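Uncharacterized protein (Bacteroides ovatus CL02T12C04, PDB 6PTM) probably hydrolyses carrageenan chains from their ends, as an exo-acting carrageenase of glycoside hydrolase family 42. Local coordinates at residues Gly603-Asn607 / Asn608-Trp612; Ser459-Pro462 / Asp463-Met466; Gly408-Leu411 / Glu412-Thr415. One frame throughout, in Å; residues are numbered along the deposited sequence.

In the fold
Along the chain the order is contact 3, contact 2, contact 1. Contacts 3 and 2 belong to the beta/alpha barrel expected of a family 42 hydrolase: contact 3 starts helix 411-417, ahead of strand 421-423, while contact 2 leads from helix 448-460 into strand 466-471. Contact 1 ends helix 602-607 in a separate domain built on a five-stranded parallel sheet. Centres of contacts 1 and 2, and of 2 and 3, lie about 13 Å apart; those of 1 and 3 about 17 Å. Through Lys464 to Thr415 O and Asn608 to Val460 O, contact 2 touches both of the others; Glu412 also packs against Gly603 and Ile604, so the domains meet at helix ends.

Contact 1: residues Gly603-Asn607 / Asn608-Trp612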
loop_
_atom_site.group_PDB
_atom_site.type_symbol
_atom_site.label_atom_id
_atom_site.label_comp_id
_atom_site.label_asym_id
_atom_site.label_seq_id
_atom_site.Cartn_x
_atom_site.Cartn_y
_atom_site.Cartn_z
ATOM N N GLY A 603 -19.894 -7.427 -1.625
ATOM C CA GLY A 603 -19.033 -8.526 -1.158
ATOM C C GLY A 603 -18.698 -8.409 0.317
ATOM O O GLY A 603 -18.715 -9.412 1.037
ATOM N N ILE A 604 -18.412 -7.209 0.791
ATOM C CA ILE A 604 -18.163 -6.964 2.232
ATOM C C ILE A 604 -19.435 -7.280 3.035
ATOM O O ILE A 604 -19.332 -7.948 4.104
ATOM C CB ILE A 604 -17.632 -5.524 2.422
ATOM C CG1 ILE A 604 -16.186 -5.408 1.936
ATOM C CG2 ILE A 604 -17.758 -5.053 3.854
ATOM C CD1 ILE A 604 -15.683 -3.973 1.757
ATOM N N LEU A 605 -20.600 -6.805 2.598
ATOM C CA LEU A 605 -21.845 -7.045 3.378
ATOM C C LEU A 605 -22.093 -8.552 3.397
ATOM O O LEU A 605 -22.537 -9.075 4.436
ATOM C CB LEU A 605 -23.026 -6.277 2.770
ATOM C CG LEU A 605 -23.309 -4.908 3.392
ATOM C CD1 LEU A 605 -22.090 -4.009 3.310
ATOM C CD2 LEU A 605 -24.433 -4.231 2.661
ATOM N N LYS A 606 -21.822 -9.257 2.306
ATOM C CA LYS A 606 -22.151 -10.706 2.276
ATOM C C LYS A 606 -21.119 -11.534 3.038
ATOM O O LYS A 606 -21.491 -12.593 3.493
ATOM C CB LYS A 606 -22.294 -11.216 0.850
ATOM C CG LYS A 606 -23.506 -10.606 0.179
ATOM C CD LYS A 606 -23.823 -11.185 -1.166
ATOM C CE LYS A 606 -25.313 -11.421 -1.278
ATOM N NZ LYS A 606 -25.736 -11.216 -2.675
ATOM N N ASN A 607 -19.871 -11.102 3.148
ATOM C CA ASN A 607 -18.797 -12.012 3.630
ATOM C C ASN A 607 -18.220 -11.590 4.975
ATOM O O ASN A 607 -17.480 -12.392 5.500
ATOM C CB ASN A 607 -17.679 -12.100 2.596
ATOM C CG ASN A 607 -18.181 -12.829 1.371
ATOM O OD1 ASN A 607 -18.304 -14.053 1.409
ATOM N ND2 ASN A 607 -18.522 -12.091 0.322
ATOM N N ASN A 608 -18.448 -10.359 5.442
ATOM C CA ASN A 608 -17.755 -9.794 6.634
ATOM C C ASN A 608 -18.777 -9.485 7.734
ATOM O O ASN A 608 -19.917 -9.119 7.445
ATOM C CB ASN A 608 -16.957 -8.534 6.289
ATOM C CG ASN A 608 -15.784 -8.769 5.364
ATOM O OD1 ASN A 608 -15.557 -9.892 4.917
ATOM N ND2 ASN A 608 -15.062 -7.702 5.031
ATOM N N PRO A 609 -18.435 -9.633 9.034
ATOM C CA PRO A 609 -19.361 -9.203 10.092
ATOM C C PRO A 609 -19.682 -7.701 9.971
ATOM O O PRO A 609 -18.811 -6.917 9.622
ATOM C CB PRO A 609 -18.666 -9.576 11.409
ATOM C CG PRO A 609 -17.262 -10.058 11.042
ATOM C CD PRO A 609 -17.258 -10.349 9.549
ATOM N N HIS A 610 -20.938 -7.327 10.228
ATOM C CA HIS A 610 -21.483 -5.960 10.021
ATOM C C HIS A 610 -21.113 -5.090 11.227
ATOM O O HIS A 610 -22.009 -4.605 11.930
ATOM C CB HIS A 610 -22.988 -6.014 9.757
ATOM C CG HIS A 610 -23.313 -6.710 8.471
ATOM N ND1 HIS A 610 -24.611 -6.899 8.028
ATOM C CD2 HIS A 610 -22.530 -7.351 7.579
ATOM C CE1 HIS A 610 -24.589 -7.570 6.898
ATOM N NE2 HIS A 610 -23.333 -7.803 6.578
ATOM N N GLU A 611 -19.819 -4.927 11.461
ATOM C CA GLU A 611 -19.278 -4.256 12.670
ATOM C C GLU A 611 -19.145 -2.766 12.336
ATOM O O GLU A 611 -17.999 -2.232 12.257
ATOM C CB GLU A 611 -17.977 -4.954 13.074
ATOM C CG GLU A 611 -18.169 -6.353 13.645
ATOM C CD GLU A 611 -16.893 -7.150 13.913
ATOM O OE1 GLU A 611 -15.800 -6.679 13.592
ATOM O OE2 GLU A 611 -16.996 -8.269 14.426
ATOM N N TRP A 612 -20.282 -2.114 12.147
ATOM C CA TRP A 612 -20.380 -0.664 11.910
ATOM C C TRP A 612 -21.773 -0.159 12.291
ATOM O O TRP A 612 -22.683 -0.981 12.523
ATOM C CB TRP A 612 -20.047 -0.353 10.451
ATOM C CG TRP A 612 -20.906 -1.115 9.493
ATOM C CD1 TRP A 612 -22.199 -0.858 9.156
ATOM C CD2 TRP A 612 -20.502 -2.238 8.704
ATOM N NE1 TRP A 612 -22.629 -1.754 8.217
ATOM C CE2 TRP A 612 -21.607 -2.608 7.917
ATOM C CE3 TRP A 612 -19.310 -2.959 8.591
ATOM C CZ2 TRP A 612 -21.553 -3.655 7.010
ATOM C CZ3 TRP A 612 -19.251 -3.990 7.686
ATOM C CH2 TRP A 612 -20.370 -4.346 6.932
#
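With CG placed anti to its own carbonyl carbon (chi1 -65°), the His610 ring swings back toward the helix end and sets NE2 against Leu605 O. Trp612 takes the other course: CG sits between backbone N and carbonyl carbon (chi1 56°), which brings the six-membered ring up to the side chains of Ile604 and Leu605. The histidine bond is short and nearly straight, 2.6 Å from His610 NE2 to Leu605 O at 175°, with the oxygen in the ring plane and the nitrogen on a lone pair of the carbonyl. At the far side of the imidazole, ND1 bonds to Glu637 OE1, which fixes the ring's rotation and is consistent with a positively charged histidine. All this closes helix 602-607, the helical piece of a beta-alpha-beta crossover from strand 597-600 to strand 614-617, two parallel strands with 564-567 between them in the sheet. The last helical turn is finished by Asn608 N, which donates to Ile604 O over 2.9 Å just where the chain leaves helical geometry. One residue earlier, Asn607 ND2 folds back on Gly603 O at 2.8 Å, the oxygen lying close to its amide plane. Asn608 turns its own amide away from this turn, ND2 donating to Val460 O at the end of helix 448-460. Apolar packing accompanies these bonds. Leu605 CD1 comes within 3.8 Å of Trp612 CZ2, the two side chains crossing at about a right angle, while Ile604 CG2 stands 4.1 Å from Trp612 CH2. Tyr634 meets the indole as well.

Contact 2: residues Ser459-Pro462 / Asp463-Met466; sequences SVSP and DKVM
Lys464 and Ser461 are joined by one direct hydrogen bond: the ammonium nitrogen NZ donates to the serine hydroxyl OG over 2.9 Å. The first torsion of the lysine (chi1 -65°, CG anti to the carbonyl carbon) and a fully extended chain beyond CG together carry NZ past Ser461 CB to OG. The same nitrogen also has Thr415 O, Arg416 O and Ser418 O as hydrogen-bond partners. An ammonium group has three protons, so four acceptors must share them. Pro462 O is taken by Lys458 NZ, which reaches it from the preceding helix.

Water-mediated bonding ties the backbone of the turn together. Water 1 donates to Ser461 O at 2.5 Å, a short bond, and accepts from Lys464 N at 2.8 Å, bridging the carbonyl of one residue to the amide three places on. The bridge sits where the chain passes from helix 448-460, which ends at Val460, toward strand 466-471, an alpha-to-beta connection of the barrel; Ser461 is the first residue to leave helical geometry. The lysine lies across the C-terminal end of the neighbouring helix, 411-417, where its positive charge probably complements the gathered carbonyl oxygens.

Van der Waals contact runs along the lysine chain. Ser461 CB lies 3.5 Å from Lys464 CD, tighter than usual for two carbons, and CE and NZ continue past the same CB at 3.6 Å each. In the outer part of the turn Asp463 OD1 stands 3.2 Å from Pro462 C, its carboxylate folded back beside the peptide rather than out along the chain.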
loop_
_atom_site.group_PDB
_atom_site.type_symbol
_atom_site.label_atom_id
_atom_site.label_comp_id
_atom_site.label_asym_id
_atom_site.label_seq_id
_atom_site.Cartn_x
_atom_site.Cartn_y
_atom_site.Cartn_z
ATOM N N SER A 459 -10.957 -3.044 4.716
ATOM C CA SER A 459 -12.428 -3.257 4.770
ATOM C C SER A 459 -12.758 -4.607 4.128
ATOM O O SER A 459 -13.586 -5.371 4.686
ATOM C CB SER A 459 -13.170 -2.112 4.133
ATOM O OG SER A 459 -13.001 -0.898 4.903
ATOM N N VAL A 460 -12.115 -4.902 3.003
ATOM C CA VAL A 460 -12.336 -6.158 2.242
ATOM C C VAL A 460 -11.821 -7.355 3.048
ATOM O O VAL A 460 -12.610 -8.332 3.232
ATOM C CB VAL A 460 -11.688 -6.102 0.850
ATOM C CG1 VAL A 460 -11.743 -7.470 0.175
ATOM C CG2 VAL A 460 -12.365 -5.064 -0.017
ATOM N N SER A 461 -10.573 -7.269 3.544
ATOM C CA SER A 461 -9.860 -8.366 4.255
ATOM C C SER A 461 -9.220 -7.852 5.525
ATOM O O SER A 461 -8.063 -7.437 5.502
ATOM C CB SER A 461 -8.810 -8.971 3.380
ATOM O OG SER A 461 -9.405 -9.599 2.264
ATOM N N PRO A 462 -9.933 -7.810 6.672
ATOM C CA PRO A 462 -9.322 -7.278 7.894
ATOM C C PRO A 462 -8.251 -8.171 8.538
ATOM O O PRO A 462 -7.491 -7.623 9.358
ATOM C CB PRO A 462 -10.517 -7.070 8.850
ATOM C CG PRO A 462 -11.561 -8.007 8.331
ATOM C CD PRO A 462 -11.358 -8.122 6.832
ATOM N N ASP A 463 -8.149 -9.459 8.171
ATOM C CA ASP A 463 -7.388 -10.451 8.983
ATOM C C ASP A 463 -6.167 -10.999 8.234
ATOM O O ASP A 463 -5.803 -12.187 8.429
ATOM C CB ASP A 463 -8.328 -11.575 9.452
ATOM C CG ASP A 463 -9.449 -11.039 10.340
ATOM O OD1 ASP A 463 -9.260 -9.963 10.960
ATOM O OD2 ASP A 463 -10.516 -11.666 10.371
ATOM N N LYS A 464 -5.510 -10.147 7.479
ATOM C CA LYS A 464 -4.361 -10.489 6.613
ATOM C C LYS A 464 -3.210 -9.522 6.835
ATOM O O LYS A 464 -3.429 -8.331 7.104
ATOM C CB LYS A 464 -4.740 -10.459 5.130
ATOM C CG LYS A 464 -5.755 -11.510 4.731
ATOM C CD LYS A 464 -6.247 -11.322 3.296
ATOM C CE LYS A 464 -7.356 -12.278 2.946
ATOM N NZ LYS A 464 -7.895 -11.963 1.615
ATOM N N VAL A 465 -2.010 -10.074 6.783
ATOM C CA VAL A 465 -0.758 -9.305 6.668
ATOM C C VAL A 465 -0.853 -8.467 5.390
ATOM O O VAL A 465 -1.342 -8.936 4.364
ATOM C CB VAL A 465 0.424 -10.276 6.702
ATOM C CG1 VAL A 465 1.717 -9.737 6.101
ATOM C CG2 VAL A 465 0.632 -10.744 8.130
ATOM N N MET A 466 -0.348 -7.252 5.462
ATOM C CA MET A 466 -0.200 -6.393 4.282
ATOM C C MET A 466 1.289 -6.214 3.958
ATOM O O MET A 466 2.067 -5.740 4.811
ATOM C CB MET A 466 -0.885 -5.043 4.488
ATOM C CG MET A 466 -0.787 -4.180 3.236
ATOM S SD MET A 466 -1.259 -2.450 3.560
ATOM C CE MET A 466 -3.021 -2.679 3.809
HETATM O O HOH W 1 -5.894 -7.470 6.815
#

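Contact 3: residues Gly408-Leu411 / Glu412-Thr415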
loop_
_atom_site.group_PDB
_atom_site.type_symbol
_atom_site.label_atom_id
_atom_site.label_comp_id
_atom_site.label_asym_id
_atom_site.label_seq_id
_atom_site.Cartn_x
_atom_site.Cartn_y
_atom_site.Cartn_z
ATOM N N GLY A 408 -8.423 -3.725 -15.745
ATOM C CA GLY A 408 -8.799 -5.116 -15.413
ATOM C C GLY A 408 -8.454 -5.449 -13.961
ATOM O O GLY A 408 -8.543 -6.628 -13.549
ATOM N N ILE A 409 -8.060 -4.433 -13.194
ATOM C CA ILE A 409 -7.711 -4.593 -11.767
ATOM C C ILE A 409 -8.939 -4.285 -10.918
ATOM O O ILE A 409 -9.356 -3.079 -10.811
ATOM C CB ILE A 409 -6.501 -3.712 -11.411
ATOM C CG1 ILE A 409 -5.286 -4.128 -12.240
ATOM C CG2 ILE A 409 -6.221 -3.758 -9.922
ATOM C CD1 ILE A 409 -4.908 -5.608 -12.169
ATOM N N ASP A 410 -9.436 -5.341 -10.287
ATOM C CA ASP A 410 -10.575 -5.329 -9.340
ATOM C C ASP A 410 -9.962 -5.448 -7.943
ATOM O O ASP A 410 -9.662 -6.564 -7.534
ATOM C CB ASP A 410 -11.560 -6.442 -9.695
ATOM C CG ASP A 410 -12.795 -6.565 -8.803
ATOM O OD1 ASP A 410 -12.808 -5.980 -7.685
ATOM O OD2 ASP A 410 -13.732 -7.264 -9.218
ATOM N N LEU A 411 -9.686 -4.333 -7.283
ATOM C CA LEU A 411 -8.910 -4.354 -6.014
ATOM C C LEU A 411 -9.647 -5.225 -4.985
ATOM O O LEU A 411 -8.995 -5.921 -4.175
ATOM C CB LEU A 411 -8.708 -2.919 -5.490
ATOM C CG LEU A 411 -7.841 -2.788 -4.240
ATOM C CD1 LEU A 411 -6.522 -3.505 -4.402
ATOM C CD2 LEU A 411 -7.585 -1.328 -3.895
ATOM N N GLU A 412 -10.972 -5.149 -4.937
ATOM C CA GLU A 412 -11.732 -5.943 -3.951
ATOM C C GLU A 412 -11.484 -7.428 -4.225
ATOM O O GLU A 412 -11.121 -8.151 -3.296
ATOM C CB GLU A 412 -13.232 -5.713 -4.051
ATOM C CG GLU A 412 -13.990 -6.662 -3.160
ATOM C CD GLU A 412 -15.455 -6.293 -2.954
ATOM O OE1 GLU A 412 -16.018 -5.760 -3.925
ATOM O OE2 GLU A 412 -16.033 -6.551 -1.861
ATOM N N ALA A 413 -11.663 -7.862 -5.471
ATOM C CA ALA A 413 -11.605 -9.306 -5.791
ATOM C C ALA A 413 -10.163 -9.777 -5.569
ATOM O O ALA A 413 -9.971 -10.829 -4.959
ATOM C CB ALA A 413 -12.114 -9.583 -7.182
ATOM N N LEU A 414 -9.169 -9.013 -6.010
ATOM C CA LEU A 414 -7.765 -9.483 -5.915
ATOM C C LEU A 414 -7.354 -9.489 -4.446
ATOM O O LEU A 414 -6.627 -10.402 -4.055
ATOM C CB LEU A 414 -6.844 -8.634 -6.788
ATOM C CG LEU A 414 -7.168 -8.701 -8.276
ATOM C CD1 LEU A 414 -6.182 -7.876 -9.081
ATOM C CD2 LEU A 414 -7.160 -10.128 -8.788
ATOM N N THR A 415 -7.830 -8.527 -3.653
ATOM C CA THR A 415 -7.510 -8.473 -2.203
ATOM C C THR A 415 -8.135 -9.684 -1.493
ATOM O O THR A 415 -7.403 -10.409 -0.772
ATOM C CB THR A 415 -7.929 -7.144 -1.589
ATOM O OG1 THR A 415 -7.101 -6.146 -2.196
ATOM C CG2 THR A 415 -7.753 -7.196 -0.093
HETATM O O HOH W 2 -13.288 -3.475 -6.687
HETATM O O HOH W 3 -15.278 -7.111 -6.398
#
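Asp410 touches Ala413 from its first side-chain atom onward, its CB 4.1 Å from Ala413 CB. Because CG stands anti to the backbone N (chi1 180°), the carboxylate leans over the first turn of helix 411-417, and CG itself lies 3.5 Å from that same methyl. Of the two oxygens, OD1 does the capping: it accepts from Ala413 N at 3.1 Å, the N-H arriving from well above the carboxylate plane, 70° out of it. Water 2 also donates to OD1, at 2.7 Å; water 3 lies within hydrogen-bonding distance of both OD1 and Glu412 OE1, though it has more acceptors in reach than protons to give. The other tip, OD2, packs against Ala413 CB at 3.5 Å and carries a salt bridge to Lys570. Asp410 is thus a classical N-cap, starting a helix that comes between strands 391-394 and 421-423 along the chain.

Its backbone joins in, since Asp410 O takes Leu414 N at 2.9 Å, close to the C=O axis. One residue on, Leu411 O is gripped twice by Thr415: OG1 donates from 2.7 Å on one face of the carbonyl plane and the backbone N from the opposite face. Ile409 CD1 and Leu414 CD1 meet at 4.0 Å, their side chains crossing at about a right angle, with Ile395 touching both residues. Glu412 turns its other oxygen, OE2, to Thr601 OG1.

For this buried carboxylate, the helix N-terminus at OD1 and the Lys570 ammonium at OD2 should offset the nearby Glu412 carboxylate, so Asp410 probably stays ionised.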